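Local structure of ferric uptake regulation protein (Pseudomonas aeruginosa, 1MZB) at residues Met35-Val40 and Thr55-Leu60. The protein probably represses iron-uptake genes in response to cellular iron, as a zinc-containing dimeric regulator with winged-helix DNA-binding domains. Sequence-based numbering, arbitrary orientation.
Sequences MSAEDV and TVYRVL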
loop_
_atom_site.group_PDB
_atom_site.type_symbol
_atom_site.label_atom_id
_atom_site.label_comp_id
_atom_site.label_asym_id
_atom_site.label_seq_id
_atom_site.Cartn_x
_atom_site.Cartn_y
_atom_site.Cartn_z
ATOM N N MET A 35 15.542 -3.745 3.414
ATOM C CA MET A 35 16.754 -4.458 3.695
ATOM C C MET A 35 17.805 -4.493 2.589
ATOM O O MET A 35 17.503 -4.640 1.409
ATOM C CB MET A 35 16.414 -5.893 4.071
ATOM C CG MET A 35 15.736 -6.040 5.458
ATOM S SD MET A 35 15.497 -7.768 5.869
ATOM C CE MET A 35 14.610 -8.268 4.511
ATOM N N SER A 36 19.050 -4.397 3.022
ATOM C CA SER A 36 20.184 -4.546 2.126
ATOM C C SER A 36 20.473 -6.050 2.019
ATOM O O SER A 36 19.908 -6.885 2.779
ATOM C CB SER A 36 21.421 -3.868 2.724
ATOM O OG SER A 36 21.902 -4.640 3.808
ATOM N N ALA A 37 21.353 -6.417 1.092
ATOM C CA ALA A 37 21.756 -7.823 0.949
ATOM C C ALA A 37 22.382 -8.328 2.252
ATOM O O ALA A 37 22.141 -9.461 2.680
ATOM C CB ALA A 37 22.760 -7.979 -0.216
ATOM N N GLU A 38 23.164 -7.474 2.908
ATOM C CA GLU A 38 23.795 -7.839 4.179
ATOM C C GLU A 38 22.766 -8.039 5.292
ATOM O O GLU A 38 22.927 -8.941 6.141
ATOM C CB GLU A 38 24.805 -6.756 4.607
ATOM C CG GLU A 38 26.166 -6.904 3.918
ATOM C CD GLU A 38 27.168 -5.932 4.512
ATOM O OE1 GLU A 38 27.557 -6.160 5.689
ATOM O OE2 GLU A 38 27.534 -4.953 3.805
ATOM N N ASP A 39 21.730 -7.192 5.312
ATOM C CA ASP A 39 20.668 -7.336 6.316
ATOM C C ASP A 39 20.007 -8.696 6.139
ATOM O O ASP A 39 19.723 -9.385 7.125
ATOM C CB ASP A 39 19.586 -6.258 6.183
ATOM C CG ASP A 39 20.076 -4.844 6.533
ATOM O OD1 ASP A 39 20.958 -4.692 7.420
ATOM O OD2 ASP A 39 19.551 -3.878 5.923
ATOM N N VAL A 40 19.734 -9.081 4.891
ATOM C CA VAL A 40 19.110 -10.389 4.654
ATOM C C VAL A 40 20.054 -11.497 5.129
ATOM O O VAL A 40 19.648 -12.418 5.887
ATOM C CB VAL A 40 18.741 -10.575 3.148
ATOM C CG1 VAL A 40 18.175 -11.969 2.903
ATOM C CG2 VAL A 40 17.715 -9.535 2.720
ATOM N N THR A 55 25.470 -15.686 -2.375
ATOM C CA THR A 55 24.247 -16.327 -2.837
ATOM C C THR A 55 23.038 -15.415 -2.529
ATOM O O THR A 55 22.121 -15.311 -3.326
ATOM C CB THR A 55 24.057 -17.680 -2.139
ATOM O OG1 THR A 55 25.114 -18.550 -2.562
ATOM C CG2 THR A 55 22.667 -18.302 -2.490
ATOM N N VAL A 56 23.051 -14.759 -1.380
ATOM C CA VAL A 56 21.945 -13.874 -1.015
ATOM C C VAL A 56 21.858 -12.767 -2.050
ATOM O O VAL A 56 20.784 -12.463 -2.561
ATOM C CB VAL A 56 22.137 -13.234 0.405
ATOM C CG1 VAL A 56 21.109 -12.095 0.592
ATOM C CG2 VAL A 56 21.955 -14.339 1.545
ATOM N N TYR A 57 22.990 -12.168 -2.386
ATOM C CA TYR A 57 22.965 -11.082 -3.370
ATOM C C TYR A 57 22.465 -11.581 -4.735
ATOM O O TYR A 57 21.671 -10.935 -5.402
ATOM C CB TYR A 57 24.348 -10.480 -3.551
ATOM C CG TYR A 57 24.328 -9.313 -4.530
ATOM C CD1 TYR A 57 23.791 -8.083 -4.166
ATOM C CD2 TYR A 57 24.783 -9.471 -5.842
ATOM C CE1 TYR A 57 23.706 -7.018 -5.100
ATOM C CE2 TYR A 57 24.698 -8.429 -6.774
ATOM C CZ TYR A 57 24.165 -7.224 -6.402
ATOM O OH TYR A 57 24.064 -6.205 -7.315
ATOM N N ARG A 58 22.960 -12.738 -5.141
ATOM C CA ARG A 58 22.555 -13.306 -6.416
ATOM C C ARG A 58 21.057 -13.538 -6.474
ATOM O O ARG A 58 20.407 -13.165 -7.445
ATOM C CB ARG A 58 23.302 -14.625 -6.646
ATOM C CG ARG A 58 24.772 -14.401 -6.809
ATOM C CD ARG A 58 25.117 -14.179 -8.244
ATOM N NE ARG A 58 25.237 -15.458 -8.952
ATOM C CZ ARG A 58 26.328 -16.221 -8.943
ATOM N NH1 ARG A 58 27.397 -15.832 -8.257
ATOM N NH2 ARG A 58 26.360 -17.361 -9.636
ATOM N N VAL A 59 20.517 -14.181 -5.445
ATOM C CA VAL A 59 19.087 -14.448 -5.414
ATOM C C VAL A 59 18.261 -13.162 -5.399
ATOM O O VAL A 59 17.267 -13.055 -6.094
ATOM C CB VAL A 59 18.686 -15.285 -4.200
ATOM C CG1 VAL A 59 17.144 -15.393 -4.130
ATOM C CG2 VAL A 59 19.309 -16.671 -4.268
ATOM N N LEU A 60 18.659 -12.173 -4.591
ATOM C CA LEU A 60 17.911 -10.942 -4.578
ATOM C C LEU A 60 17.961 -10.295 -5.975
ATOM O O LEU A 60 16.990 -9.687 -6.400
ATOM C CB LEU A 60 18.492 -9.977 -3.508
ATOM C CG LEU A 60 18.314 -10.425 -2.048
ATOM C CD1 LEU A 60 19.164 -9.516 -1.045
ATOM C CD2 LEU A 60 16.807 -10.256 -1.722
#
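Ala37 is the small bump of this contact: its CB enters the hollow between Tyr57 and Leu60 on helix 53-66. The CA atoms of Ala37 and Tyr57 lie just 5.5 Å apart, a closeness the methyl side chain permits. Leu60 CD1 abuts the first turn of helix 37-46, 3.7 Å from Ala37 CA and 4.0 Å from Ala37 CB. CG anti to the backbone N (chi1 -178°) sets the Tyr57 ring alongside Ala37, whose CB meets the ring edge near its plane, 4.1 Å from Tyr57 CD1. Val56 forms the second bump. Its CG1 methyl lies against the carbonyl oxygen of Ala37 (CG1 to O 3.5 Å), a van der Waals contact, and 3.7 Å from Val40 CG1. Val40 divides its branches between Val56 and Leu60, one turn apart: CG1 goes to Val56, whereas CG2 lies 4.0 Å from Leu60 CD1. Apart from the Val56 touch on Ala37 O, every approach is carbon to carbon; no polar bond links the segments, which bury 211 Å². Behind the bump, a capping box fixes the first turn carrying Ala37: Asp39 N donates to Ser36 OG, and Ser36 N to Asp39 OD2 (N-H...O angle 179°), on the carboxylate's anti side, 35° out of its plane. This is helix-to-helix packing in the winged-helix domain expected for the family. Helix 18-28 adds Ile23 and Leu27 against Leu60; Tyr41 and Leu44, further along helix 37-46, continue the packing on Val56; and strand 80-83 brings Phe81 against Tyr57 and Leu60, while Tyr57 OH is hydrogen-bonded to Arg71 NH1 of strand 69-72.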